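Hypothetical protein (Leishmania major, PDB 3LJN) is of unknown function but folds as a solenoid of ankyrin repeats, a scaffold that in many other proteins serves protein-protein recognition. Local coordinates at residues 44-49 / 73-78; 53-58 / 78-83; 117-122 / 166-171; 191-196 / 228-233; 222-227 / 254-259. All blocks are in the same frame, centred on the assembly; numbering follows the deposited sequence.

In the fold
All five contacts join successive layers of an elongated ankyrin solenoid. Contact 1 is the surface case, a loop-to-loop touch of methyls, ring carbons and a backbone carbonyl, its centre about 29 Å from the centre of the chain; contacts 2 to 5 are all partly buried. Contact 2 touches contact 1 and shares Val78, but is richer, with aromatic faces and a hydrogen bond from a serine hydroxyl. Contact 3, closest to the middle, sets loop beside loop and has its polar ends held by residues outside it. Contacts 4 and 5 both use helix 224-231: contact 4 pairs a salt bridge with selenomethionine packing, whereas contact 5 brings a carboxylate to the start of a helix.

Contact 1 of 5, residues 44-49 / 73-78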
# COMPACT_ATOMS: atom_id res chain seq x y z
N VAL A 44 -3.09 23.88 29.99
CA VAL A 44 -1.96 23.76 29.06
C VAL A 44 -2.47 23.07 27.80
O VAL A 44 -3.00 21.96 27.87
CB VAL A 44 -0.82 22.88 29.65
CG1 VAL A 44 0.32 22.76 28.67
CG2 VAL A 44 -0.32 23.44 30.97
N SER A 45 -2.36 23.70 26.64
CA SER A 45 -2.88 23.06 25.43
C SER A 45 -2.11 21.76 25.12
O SER A 45 -0.88 21.75 25.11
CB SER A 45 -2.84 23.98 24.21
OG SER A 45 -2.71 23.21 23.02
N PRO A 46 -2.84 20.66 24.84
CA PRO A 46 -2.21 19.35 24.64
C PRO A 46 -1.17 19.30 23.53
O PRO A 46 -0.15 18.64 23.70
CB PRO A 46 -3.39 18.44 24.24
CG PRO A 46 -4.59 19.18 24.56
CD PRO A 46 -4.26 20.63 24.48
N THR A 47 -1.43 19.99 22.43
CA THR A 47 -0.63 19.87 21.21
C THR A 47 0.51 20.90 21.13
O THR A 47 0.92 21.30 20.04
CB THR A 47 -1.52 20.06 19.98
OG1 THR A 47 -2.22 21.31 20.10
CG2 THR A 47 -2.52 18.90 19.83
N ILE A 48 1.03 21.31 22.29
CA ILE A 48 2.01 22.39 22.37
C ILE A 48 3.41 21.88 21.98
O ILE A 48 3.87 20.85 22.48
CB ILE A 48 1.96 23.03 23.78
CG1 ILE A 48 2.76 24.33 23.83
CG2 ILE A 48 2.40 22.04 24.87
CD1 ILE A 48 2.64 25.05 25.14
N GLN A 49 4.08 22.60 21.09
CA GLN A 49 5.27 22.07 20.42
C GLN A 49 6.56 22.71 20.87
O GLN A 49 6.55 23.78 21.48
CB GLN A 49 5.16 22.11 18.88
CG GLN A 49 4.36 23.26 18.28
CD GLN A 49 4.15 23.10 16.76
OE1 GLN A 49 4.79 22.28 16.09
NE2 GLN A 49 3.23 23.90 16.21
N ALA A 73 -4.43 11.05 22.77
CA ALA A 73 -5.10 10.83 21.49
C ALA A 73 -6.56 11.28 21.52
O ALA A 73 -7.14 11.66 20.50
CB ALA A 73 -5.02 9.35 21.10
N SER A 74 -7.17 11.24 22.69
CA SER A 74 -8.57 11.60 22.83
C SER A 74 -8.79 13.12 22.97
O SER A 74 -9.91 13.60 22.81
CB SER A 74 -9.17 10.89 24.05
OG SER A 74 -8.78 11.55 25.26
N VAL A 75 -7.74 13.86 23.27
CA VAL A 75 -7.89 15.29 23.59
C VAL A 75 -7.43 16.22 22.47
O VAL A 75 -7.89 17.37 22.40
CB VAL A 75 -7.13 15.64 24.91
CG1 VAL A 75 -6.97 17.12 25.04
CG2 VAL A 75 -7.89 15.10 26.11
N GLY A 76 -6.55 15.74 21.60
CA GLY A 76 -5.94 16.59 20.59
C GLY A 76 -5.35 15.89 19.38
O GLY A 76 -4.51 14.99 19.51
N GLU A 77 -5.81 16.31 18.20
CA GLU A 77 -5.20 15.93 16.93
C GLU A 77 -3.88 16.69 16.76
O GLU A 77 -3.87 17.94 16.73
CB GLU A 77 -6.17 16.28 15.79
CG GLU A 77 -5.83 15.73 14.42
CD GLU A 77 -7.05 15.77 13.46
OE1 GLU A 77 -7.46 16.88 13.03
OE2 GLU A 77 -7.60 14.69 13.14
N VAL A 78 -2.77 15.95 16.66
CA VAL A 78 -1.45 16.54 16.40
C VAL A 78 -1.34 16.98 14.95
O VAL A 78 -1.47 16.17 14.06
CB VAL A 78 -0.33 15.52 16.69
CG1 VAL A 78 0.95 15.89 15.94
CG2 VAL A 78 -0.07 15.40 18.20
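The flat group in the contact between Pro46-Thr47 and Val75-Glu77 is the peptide joining Glu77 to Val78. Above one face of it, displaced toward Glu77 O, sits the methyl of Thr47, CG2 lying 3.5 Å from Glu77 O and 4.0 Å from Glu77 C. Pro46, a puckered ring, presents its CB and CG atoms to Val75, whose CG1 is 3.9 Å from Pro46 CB; the still shorter approach to Pro46 CG in the model is doubtful. This is the loop-on-loop stacking of an ankyrin repeat solenoid, in which the turn after one pair of helices lies beside the turn after the next.

The two sides differ in character. The loop after helix 33-41 offers side chains. Val75, at the end of helix 66-75, gives a methyl, while Gly76 and Glu77, just after it, answer with backbone, since Gly76 has no side chain and the CB of Glu77 points away. The CA atoms of Pro46 and Gly76 are 6.2 Å apart. Thr47 presents its methyl because its first torsion (chi1 55°) puts OG1 between the backbone N and carbonyl carbon, with CG2 anti to the carbonyl carbon. Val75 sends CG1 anti to its backbone N, and its side chain crosses that of Pro46 at about a right angle.

Beyond the contact, Val44 and Ile48 pack on helix 18-30, and Glu77 has a long, weak ion pair with Arg110. Pro46 and Thr47 occupy the middle of a type I turn, closed by a weak bond from Ile48 N to Ser45 O at 3.4 Å.

Contact 2 of 5, residues 53-58 / 78-83; sequences GCTALH and VHSLWH
His58 and Cys54 meet Trp82 in the tightly packed half of this contact, which is built round the ankyrin TPLH-type motif, here Thr55-Ala56-Leu57-His58. Cys54 CB stands over one face of the indole, 3.8 Å from the centroid of its five-membered ring, and Cys54 SG lies over the six-membered ring at 4.0 Å from that centroid, a sulfur-aromatic contact. On the opposite face of the indole lies His83 CD2. Trp82 CB in turn rests over one face of the His58 imidazole, 4.1 Å from its centroid, while the carbonyl oxygen of Ser80 sits at that ring's edge.

A capping box fixes the imidazole: Thr55 N donates to His58 ND1 at 3.2 Å, tilted 26° out of the ring plane, and NE2 has a weak bond to Gln85 O, further along the same loop as Trp82. Val78 packs beside them, its CG2 tip to tip with Thr55 at 3.4 Å from OG1 and its CG1 near His58 CE1.

The other side is looser and nearer solvent. Leu81 turns its CB away from 53-58 and is marginal to the contact. Ser80 gives the one hydrogen bond across the segments, OG donating to Gly53 O at 2.9 Å. OG is tilted from the plane of that carbonyl, with a C=O...OG angle of 133°.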
# COMPACT_ATOMS: atom_id res chain seq x y z
N GLY A 53 8.83 20.76 16.40
CA GLY A 53 7.48 20.26 16.22
C GLY A 53 7.14 18.99 16.99
O GLY A 53 6.18 18.30 16.66
N CYS A 54 7.91 18.67 18.02
CA CYS A 54 7.58 17.52 18.87
C CYS A 54 6.49 17.92 19.87
O CYS A 54 6.47 19.05 20.36
CB CYS A 54 8.81 17.00 19.60
SG CYS A 54 8.40 15.67 20.75
N THR A 55 5.59 16.98 20.14
CA THR A 55 4.51 17.19 21.10
C THR A 55 4.44 16.01 22.03
O THR A 55 5.09 14.99 21.81
CB THR A 55 3.13 17.29 20.46
OG1 THR A 55 2.64 15.97 20.21
CG2 THR A 55 3.16 18.07 19.18
N ALA A 56 3.62 16.14 23.07
CA ALA A 56 3.50 15.12 24.08
C ALA A 56 3.18 13.78 23.46
O ALA A 56 3.74 12.78 23.85
CB ALA A 56 2.41 15.49 25.07
N LEU A 57 2.28 13.77 22.49
CA LEU A 57 1.85 12.51 21.93
C LEU A 57 2.97 11.81 21.14
O LEU A 57 3.17 10.61 21.27
CB LEU A 57 0.63 12.73 21.03
CG LEU A 57 -0.08 11.45 20.60
CD1 LEU A 57 -0.21 10.50 21.81
CD2 LEU A 57 -1.43 11.76 20.00
N HIS A 58 3.71 12.57 20.34
CA HIS A 58 4.88 12.02 19.67
C HIS A 58 5.72 11.26 20.70
O HIS A 58 6.14 10.13 20.45
CB HIS A 58 5.74 13.14 19.07
CG HIS A 58 5.19 13.74 17.81
ND1 HIS A 58 4.59 14.98 17.79
CD2 HIS A 58 5.20 13.31 16.53
CE1 HIS A 58 4.23 15.28 16.55
NE2 HIS A 58 4.60 14.28 15.76
N VAL A 78 -2.77 15.95 16.66
CA VAL A 78 -1.45 16.54 16.40
C VAL A 78 -1.34 16.98 14.95
O VAL A 78 -1.47 16.17 14.06
CB VAL A 78 -0.33 15.52 16.69
CG1 VAL A 78 0.95 15.89 15.94
CG2 VAL A 78 -0.07 15.40 18.20
N HIS A 79 -1.10 18.28 14.73
CA HIS A 79 -0.94 18.86 13.38
C HIS A 79 0.49 19.29 13.07
O HIS A 79 0.70 20.24 12.32
CB HIS A 79 -1.85 20.08 13.21
CG HIS A 79 -3.30 19.73 13.08
ND1 HIS A 79 -3.79 19.04 11.99
CD2 HIS A 79 -4.35 19.97 13.90
CE1 HIS A 79 -5.10 18.87 12.15
NE2 HIS A 79 -5.46 19.42 13.30
N SER A 80 1.46 18.62 13.65
CA SER A 80 2.84 18.94 13.37
C SER A 80 3.59 17.65 13.16
O SER A 80 3.12 16.58 13.55
CB SER A 80 3.46 19.73 14.52
OG SER A 80 3.52 18.95 15.70
N LEU A 81 4.76 17.77 12.56
CA LEU A 81 5.57 16.64 12.19
C LEU A 81 6.88 16.74 12.96
O LEU A 81 7.38 17.83 13.18
CB LEU A 81 5.82 16.66 10.69
CG LEU A 81 4.56 16.45 9.84
CD1 LEU A 81 4.60 17.30 8.59
CD2 LEU A 81 4.35 14.98 9.52
N TRP A 82 7.42 15.60 13.37
CA TRP A 82 8.69 15.57 14.07
C TRP A 82 9.63 14.70 13.27
O TRP A 82 9.40 13.51 13.10
CB TRP A 82 8.50 15.05 15.49
CG TRP A 82 9.75 15.04 16.29
CD1 TRP A 82 10.79 15.91 16.20
CD2 TRP A 82 10.10 14.11 17.32
NE1 TRP A 82 11.78 15.58 17.09
CE2 TRP A 82 11.37 14.48 17.80
CE3 TRP A 82 9.46 13.00 17.88
CZ2 TRP A 82 12.02 13.78 18.82
CZ3 TRP A 82 10.10 12.31 18.91
CH2 TRP A 82 11.37 12.70 19.36
N HIS A 83 10.71 15.31 12.78
CA HIS A 83 11.55 14.67 11.79
C HIS A 83 10.64 14.05 10.73
O HIS A 83 10.81 12.91 10.33
CB HIS A 83 12.45 13.60 12.44
CG HIS A 83 13.36 14.13 13.51
ND1 HIS A 83 14.12 15.27 13.36
CD2 HIS A 83 13.66 13.64 14.74
CE1 HIS A 83 14.84 15.47 14.45
NE2 HIS A 83 14.58 14.50 15.31

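Contact 3 of 5, residues 117-122 / 166-171; sequences LLNECD and PTAKDK
Cys121 meets the backbone of Lys169 to Lys171 with its sulfur, and more of its surface is buried here than that of any other residue in the contact. SG lies 3.9 Å from Asp170 CA and 4.1 Å from Lys169 O, so it packs against the main chain there instead of slotting between side chains. Lys171 comes next: its aliphatic part passes the same sulfur, CG being 4.4 Å from Cys121 SG. The lysine chain is extended beyond CG (chi2 -172°, which sets CD anti) and carries NZ past Asp122, 4.4 Å from Asp122 O; its charge is taken up by a salt bridge with Glu123.

Ala168 makes the third point of contact, with CB 4.2 Å from Asn119 OD1. That oxygen has its own work, accepting a hydrogen bond from Ser165 N, and the alanine methyl simply packs beside the amide.

The touching parts, 119-122 and 168-171, run almost side by side, their directions 24° apart, and the CA atoms of Asn119 and Ala168 are 6.3 Å from each other. Polar ends are satisfied away from the interface: Asp122 OD2 bonds Trp144 NE1 and OD1 receives Arg124 N, while Asp170 OD1 receives Ala172 N and Glu174 N. The link between the loops is partly indirect, because backbone bonds join Asp122 to Gln139 and Lys171 to Gly138, adjacent residues of the intervening chain. Such near-parallel alignment of successive inter-helix loops, each with an aspartate accepting from backbone N-H groups just after it, is typical of the ankyrin repeat fold.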
# COMPACT_ATOMS: atom_id res chain seq x y z
N LEU A 117 -7.13 8.22 10.31
CA LEU A 117 -5.91 8.26 11.11
C LEU A 117 -4.82 7.34 10.58
O LEU A 117 -3.69 7.79 10.35
CB LEU A 117 -6.21 7.87 12.56
CG LEU A 117 -5.07 8.05 13.57
CD1 LEU A 117 -4.76 9.52 13.72
CD2 LEU A 117 -5.43 7.43 14.91
N LEU A 118 -5.14 6.06 10.41
CA LEU A 118 -4.13 5.06 10.05
C LEU A 118 -3.55 5.21 8.63
O LEU A 118 -2.51 4.64 8.34
CB LEU A 118 -4.67 3.64 10.25
CG LEU A 118 -4.79 3.10 11.67
CD1 LEU A 118 -5.29 1.67 11.64
CD2 LEU A 118 -3.47 3.14 12.38
N ASN A 119 -4.20 5.97 7.76
CA ASN A 119 -3.71 6.10 6.39
C ASN A 119 -2.99 7.43 6.11
O ASN A 119 -2.76 7.77 4.95
CB ASN A 119 -4.87 5.90 5.41
CG ASN A 119 -5.54 4.54 5.56
OD1 ASN A 119 -4.87 3.54 5.80
ND2 ASN A 119 -6.87 4.51 5.43
N GLU A 120 -2.63 8.15 7.17
CA GLU A 120 -1.82 9.37 7.06
C GLU A 120 -0.47 9.10 6.42
O GLU A 120 0.12 8.04 6.60
CB GLU A 120 -1.56 9.98 8.44
CG GLU A 120 -2.72 10.79 9.03
CD GLU A 120 -2.69 12.28 8.67
OE1 GLU A 120 -3.69 12.97 8.97
OE2 GLU A 120 -1.67 12.76 8.12
N CYS A 121 0.03 10.10 5.69
CA CYS A 121 1.32 9.99 5.03
C CYS A 121 2.38 10.86 5.73
O CYS A 121 2.11 12.00 6.10
CB CYS A 121 1.17 10.41 3.58
SG CYS A 121 2.10 9.39 2.48
N ASP A 122 3.57 10.30 5.93
CA ASP A 122 4.67 11.09 6.48
C ASP A 122 5.25 11.98 5.39
O ASP A 122 4.79 11.93 4.24
CB ASP A 122 5.74 10.21 7.17
CG ASP A 122 6.57 9.38 6.20
OD1 ASP A 122 6.74 9.79 5.04
OD2 ASP A 122 7.09 8.31 6.62
N PRO A 166 -4.77 -1.60 2.49
CA PRO A 166 -3.67 -2.11 1.66
C PRO A 166 -3.50 -1.41 0.32
O PRO A 166 -2.60 -1.76 -0.43
CB PRO A 166 -4.06 -3.58 1.44
CG PRO A 166 -4.83 -3.93 2.64
CD PRO A 166 -5.64 -2.69 2.96
N THR A 167 -4.36 -0.44 0.03
CA THR A 167 -4.25 0.37 -1.18
C THR A 167 -4.08 1.85 -0.86
O THR A 167 -4.43 2.70 -1.68
CB THR A 167 -5.48 0.21 -2.07
OG1 THR A 167 -6.62 0.74 -1.39
CG2 THR A 167 -5.72 -1.24 -2.41
N ALA A 168 -3.58 2.18 0.33
CA ALA A 168 -3.27 3.56 0.68
C ALA A 168 -2.20 4.11 -0.27
O ALA A 168 -1.31 3.38 -0.66
CB ALA A 168 -2.79 3.64 2.11
N LYS A 169 -2.29 5.38 -0.65
CA LYS A 169 -1.33 5.96 -1.59
C LYS A 169 -0.23 6.70 -0.86
O LYS A 169 -0.52 7.55 -0.03
CB LYS A 169 -2.01 6.94 -2.54
CG LYS A 169 -2.60 6.28 -3.79
CD LYS A 169 -2.93 7.33 -4.85
CE LYS A 169 -3.55 6.69 -6.08
NZ LYS A 169 -3.82 7.66 -7.19
N ASP A 170 1.02 6.40 -1.19
CA ASP A 170 2.14 7.25 -0.80
C ASP A 170 2.19 8.48 -1.72
O ASP A 170 1.29 8.68 -2.53
CB ASP A 170 3.47 6.45 -0.76
CG ASP A 170 4.09 6.17 -2.14
OD1 ASP A 170 3.46 6.42 -3.19
OD2 ASP A 170 5.25 5.70 -2.16
N LYS A 171 3.22 9.32 -1.59
CA LYS A 171 3.35 10.53 -2.43
C LYS A 171 3.93 10.29 -3.84
O LYS A 171 4.18 11.25 -4.57
CB LYS A 171 4.14 11.62 -1.68
CG LYS A 171 3.29 12.33 -0.62
CD LYS A 171 3.99 13.54 -0.00
CE LYS A 171 3.03 14.25 0.97
NZ LYS A 171 3.69 15.34 1.75

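Contact 4 of 5, residues 191-196 / 228-233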
# COMPACT_ATOMS: atom_id res chain seq x y z
N LEU A 191 -0.73 -12.03 3.61
CA LEU A 191 -1.27 -11.57 4.87
C LEU A 191 -2.20 -10.37 4.67
O LEU A 191 -3.30 -10.36 5.20
CB LEU A 191 -0.13 -11.21 5.84
CG LEU A 191 -0.56 -10.89 7.27
CD1 LEU A 191 -1.30 -12.06 7.86
CD2 LEU A 191 0.64 -10.54 8.11
N MSE A 192 -1.77 -9.38 3.89
CA MSE A 192 -2.61 -8.21 3.64
C MSE A 192 -3.93 -8.57 2.97
O MSE A 192 -4.98 -8.11 3.40
CB MSE A 192 -1.87 -7.17 2.79
CG MSE A 192 -0.94 -6.27 3.60
SE MSE A 192 0.02 -4.89 2.59
CE MSE A 192 0.69 -5.97 1.11
N MSE A 193 -3.88 -9.40 1.94
CA MSE A 193 -5.08 -9.78 1.20
C MSE A 193 -5.95 -10.78 1.93
O MSE A 193 -7.15 -10.86 1.65
CB MSE A 193 -4.69 -10.39 -0.14
CG MSE A 193 -4.50 -9.38 -1.24
SE MSE A 193 -3.47 -10.26 -2.67
CE MSE A 193 -4.27 -9.42 -4.27
N ASP A 194 -5.38 -11.56 2.84
CA ASP A 194 -6.16 -12.55 3.59
C ASP A 194 -6.68 -11.99 4.92
O ASP A 194 -7.76 -12.36 5.37
CB ASP A 194 -5.34 -13.84 3.77
CG ASP A 194 -4.79 -14.39 2.43
OD1 ASP A 194 -5.02 -13.74 1.37
OD2 ASP A 194 -4.13 -15.46 2.43
N THR A 195 -5.93 -11.07 5.52
CA THR A 195 -6.34 -10.38 6.75
C THR A 195 -7.39 -9.31 6.50
O THR A 195 -8.18 -9.02 7.39
CB THR A 195 -5.13 -9.68 7.42
OG1 THR A 195 -4.04 -10.61 7.53
CG2 THR A 195 -5.49 -9.17 8.81
N VAL A 196 -7.37 -8.72 5.31
CA VAL A 196 -8.25 -7.58 4.96
C VAL A 196 -9.72 -7.93 5.19
O VAL A 196 -10.23 -8.87 4.58
CB VAL A 196 -8.02 -7.10 3.49
CG1 VAL A 196 -8.44 -8.16 2.49
CG2 VAL A 196 -8.75 -5.80 3.22
N MSE A 228 -4.28 -13.76 -10.57
CA MSE A 228 -5.59 -14.38 -10.74
C MSE A 228 -6.51 -13.96 -9.62
O MSE A 228 -7.72 -13.81 -9.83
CB MSE A 228 -5.45 -15.90 -10.71
CG MSE A 228 -4.61 -16.47 -11.83
SE MSE A 228 -5.67 -16.93 -13.41
CE MSE A 228 -6.38 -18.71 -12.88
N ARG A 229 -5.95 -13.78 -8.42
CA ARG A 229 -6.71 -13.30 -7.27
C ARG A 229 -7.20 -11.89 -7.49
O ARG A 229 -8.26 -11.50 -7.01
CB ARG A 229 -5.89 -13.35 -5.99
CG ARG A 229 -5.71 -14.74 -5.42
CD ARG A 229 -5.74 -14.71 -3.91
NE ARG A 229 -7.06 -14.31 -3.40
CZ ARG A 229 -7.34 -14.06 -2.12
NH1 ARG A 229 -6.40 -14.17 -1.17
NH2 ARG A 229 -8.58 -13.71 -1.78
N PHE A 230 -6.41 -11.11 -8.22
CA PHE A 230 -6.84 -9.78 -8.58
C PHE A 230 -8.04 -9.84 -9.53
O PHE A 230 -9.01 -9.12 -9.34
CB PHE A 230 -5.68 -8.98 -9.19
CG PHE A 230 -4.69 -8.47 -8.18
CD1 PHE A 230 -5.09 -7.59 -7.19
CD2 PHE A 230 -3.36 -8.84 -8.23
CE1 PHE A 230 -4.18 -7.11 -6.26
CE2 PHE A 230 -2.45 -8.36 -7.31
CZ PHE A 230 -2.85 -7.50 -6.33
N VAL A 231 -7.97 -10.72 -10.52
CA VAL A 231 -9.06 -10.88 -11.47
C VAL A 231 -10.36 -11.29 -10.77
O VAL A 231 -11.43 -10.74 -11.04
CB VAL A 231 -8.69 -11.91 -12.56
CG1 VAL A 231 -9.91 -12.42 -13.27
CG2 VAL A 231 -7.73 -11.29 -13.54
N GLU A 232 -10.25 -12.25 -9.86
CA GLU A 232 -11.39 -12.77 -9.11
C GLU A 232 -11.83 -11.83 -8.00
O GLU A 232 -12.83 -12.08 -7.35
CB GLU A 232 -11.03 -14.13 -8.51
CG GLU A 232 -10.73 -15.20 -9.57
CD GLU A 232 -10.05 -16.44 -8.99
OE1 GLU A 232 -9.32 -16.30 -7.96
OE2 GLU A 232 -10.25 -17.53 -9.58
N MSE A 233 -11.07 -10.77 -7.78
CA MSE A 233 -11.52 -9.64 -6.98
C MSE A 233 -12.16 -8.57 -7.86
O MSE A 233 -12.31 -7.43 -7.45
CB MSE A 233 -10.35 -9.05 -6.20
CG MSE A 233 -9.99 -9.87 -4.99
SE MSE A 233 -8.29 -9.33 -4.19
CE MSE A 233 -8.60 -10.09 -2.38
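Asp194 OD1 and Arg229 NH1, 2.9 Å apart, form a salt bridge between two helices of neighbouring layers in the ankyrin-type solenoid, 186-195 and 224-231. The hydrogen bond within it is weak, with an N-H...O angle of 121°. The carboxylate lies at the edge of the guanidinium, near its plane, yet the two planes are turned 47° against each other. Both residues are exposed, and the arginine arrives by a bent route, its chi3 of 66° folding NE back.

Beside this salt bridge lies an apolar centre made by Met193, one of several residues modelled as selenomethionine. Its terminal methyl CE is placed over one face of the Phe230 ring, apparently offset toward the rim, and the two side chains cross at about a right angle. The modelled carbon separations are too short to be trusted; the arrangement fits a Met-aromatic contact, with SE oblique to the ring at 5.1 Å from its centroid, though its detail is doubtful. Nearer the backbone, Met193 CB passes Arg229 NH1 at 4.3 Å, so the same residue also packs against the arginine end of the charged pair.

Around the contact, Phe230 also touches Met181 of helix 176-182, and Met233 packs on Leu202 and Leu204 of the connecting loop. The Met233 chain, extended beyond CG, brings SE to 4.0 Å from Met193 CE.

Contact 5 of 5, residues 222-227 / 254-259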
# COMPACT_ATOMS: atom_id res chain seq x y z
N ASN A 222 6.04 -11.48 -12.62
CA ASN A 222 5.88 -12.92 -12.82
C ASN A 222 5.25 -13.64 -11.62
O ASN A 222 5.65 -14.74 -11.25
CB ASN A 222 7.20 -13.59 -13.24
CG ASN A 222 6.99 -14.97 -13.85
OD1 ASN A 222 5.87 -15.34 -14.22
ND2 ASN A 222 8.07 -15.73 -13.95
N TRP A 223 4.25 -12.99 -11.04
CA TRP A 223 3.43 -13.57 -10.00
C TRP A 223 2.07 -13.92 -10.60
O TRP A 223 1.09 -13.20 -10.41
CB TRP A 223 3.32 -12.58 -8.84
CG TRP A 223 4.50 -12.64 -7.90
CD1 TRP A 223 5.68 -13.32 -8.09
CD2 TRP A 223 4.62 -12.00 -6.62
NE1 TRP A 223 6.51 -13.14 -7.01
CE2 TRP A 223 5.89 -12.33 -6.10
CE3 TRP A 223 3.77 -11.17 -5.86
CZ2 TRP A 223 6.33 -11.87 -4.85
CZ3 TRP A 223 4.21 -10.72 -4.62
CH2 TRP A 223 5.48 -11.07 -4.13
N GLU A 224 2.01 -15.04 -11.33
CA GLU A 224 0.81 -15.41 -12.09
C GLU A 224 -0.39 -15.68 -11.20
O GLU A 224 -1.49 -15.25 -11.52
CB GLU A 224 1.07 -16.62 -13.01
CG GLU A 224 -0.03 -16.83 -14.07
CD GLU A 224 0.22 -18.02 -15.01
OE1 GLU A 224 1.10 -18.87 -14.71
OE2 GLU A 224 -0.47 -18.12 -16.04
N ASP A 225 -0.18 -16.40 -10.11
CA ASP A 225 -1.28 -16.83 -9.22
C ASP A 225 -1.89 -15.69 -8.38
O ASP A 225 -3.08 -15.71 -8.07
CB ASP A 225 -0.80 -17.96 -8.29
CG ASP A 225 0.58 -17.70 -7.71
OD1 ASP A 225 1.05 -16.53 -7.74
OD2 ASP A 225 1.20 -18.68 -7.23
N VAL A 226 -1.06 -14.72 -8.02
CA VAL A 226 -1.53 -13.52 -7.33
C VAL A 226 -2.30 -12.67 -8.31
O VAL A 226 -3.24 -12.00 -7.93
CB VAL A 226 -0.37 -12.70 -6.75
CG1 VAL A 226 -0.84 -11.36 -6.32
CG2 VAL A 226 0.25 -13.43 -5.57
N ALA A 227 -1.90 -12.71 -9.58
CA ALA A 227 -2.59 -12.01 -10.66
C ALA A 227 -4.04 -12.48 -10.84
O ALA A 227 -4.91 -11.70 -11.21
CB ALA A 227 -1.83 -12.18 -11.95
N ALA A 254 3.88 -12.12 -21.19
CA ALA A 254 4.47 -12.85 -20.07
C ALA A 254 4.37 -14.36 -20.24
O ALA A 254 4.79 -15.09 -19.35
CB ALA A 254 3.80 -12.43 -18.77
N ALA A 255 3.86 -14.81 -21.39
CA ALA A 255 3.42 -16.20 -21.59
C ALA A 255 2.20 -16.38 -20.68
O ALA A 255 1.18 -15.73 -20.91
CB ALA A 255 4.52 -17.19 -21.27
N MSE A 256 2.27 -17.19 -19.64
CA MSE A 256 1.19 -17.17 -18.63
C MSE A 256 -0.12 -17.54 -19.28
O MSE A 256 -0.89 -16.67 -19.69
CB MSE A 256 1.06 -15.78 -17.94
CG MSE A 256 2.25 -15.38 -17.00
SE MSE A 256 1.83 -13.93 -15.66
CE MSE A 256 0.24 -13.18 -16.55
N VAL A 257 -0.37 -18.85 -19.36
CA VAL A 257 -1.43 -19.40 -20.20
C VAL A 257 -2.80 -19.29 -19.54
O VAL A 257 -3.75 -18.79 -20.15
CB VAL A 257 -1.15 -20.87 -20.55
CG1 VAL A 257 -2.14 -21.36 -21.57
CG2 VAL A 257 0.25 -21.04 -21.09
N LEU A 258 -2.91 -19.75 -18.29
CA LEU A 258 -4.18 -19.70 -17.54
C LEU A 258 -4.76 -18.28 -17.40
O LEU A 258 -5.95 -18.08 -17.64
CB LEU A 258 -4.05 -20.36 -16.16
CG LEU A 258 -3.74 -21.87 -16.10
CD1 LEU A 258 -4.38 -22.55 -14.85
CD2 LEU A 258 -4.16 -22.63 -17.39
N LEU A 259 -3.94 -17.31 -17.01
CA LEU A 259 -4.38 -15.92 -16.95
C LEU A 259 -4.89 -15.45 -18.31
O LEU A 259 -5.93 -14.79 -18.38
CB LEU A 259 -3.25 -15.00 -16.50
CG LEU A 259 -3.72 -13.56 -16.21
CD1 LEU A 259 -4.19 -13.40 -14.74
CD2 LEU A 259 -2.66 -12.52 -16.54
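The opening turns of two solenoid helices, 224-231 and 257-266, meet here, and the acidic tip of one comes to the N-terminal end of the other. Glu224 extends away from its backbone: chi1 (-166°) sets CG anti to N, and the extended chain beyond it, with CD anti (chi2 179°), carries the carboxylate to the start of the second helix. OE2 is 3.2 Å from Met256 CA at the N-cap position, and 3.7 Å from both Leu258 N and Leu259 N. It also comes to 3.4 Å from Val257 N, but the angle is too poor for a hydrogen bond; the attraction is probably the broader one between a carboxylate and the positive end of a helix dipole.

Met256, a selenomethionine, runs the other way: the two side chains slide past each other in opposite directions, with SE 3.8 Å from Glu224 CG. One turn further along helix 224-231, Ala227 CB touches Leu259 CD1 at 3.9 Å, a buried apolar pair next to Ile219, which Leu259 also meets. Val257 CB points away; its side chain touches Ser301 and Glu304 of helix 300-317. Corresponding helices of successive layers, packed side by side from their first turns onward, are typical of an ankyrin-like solenoid.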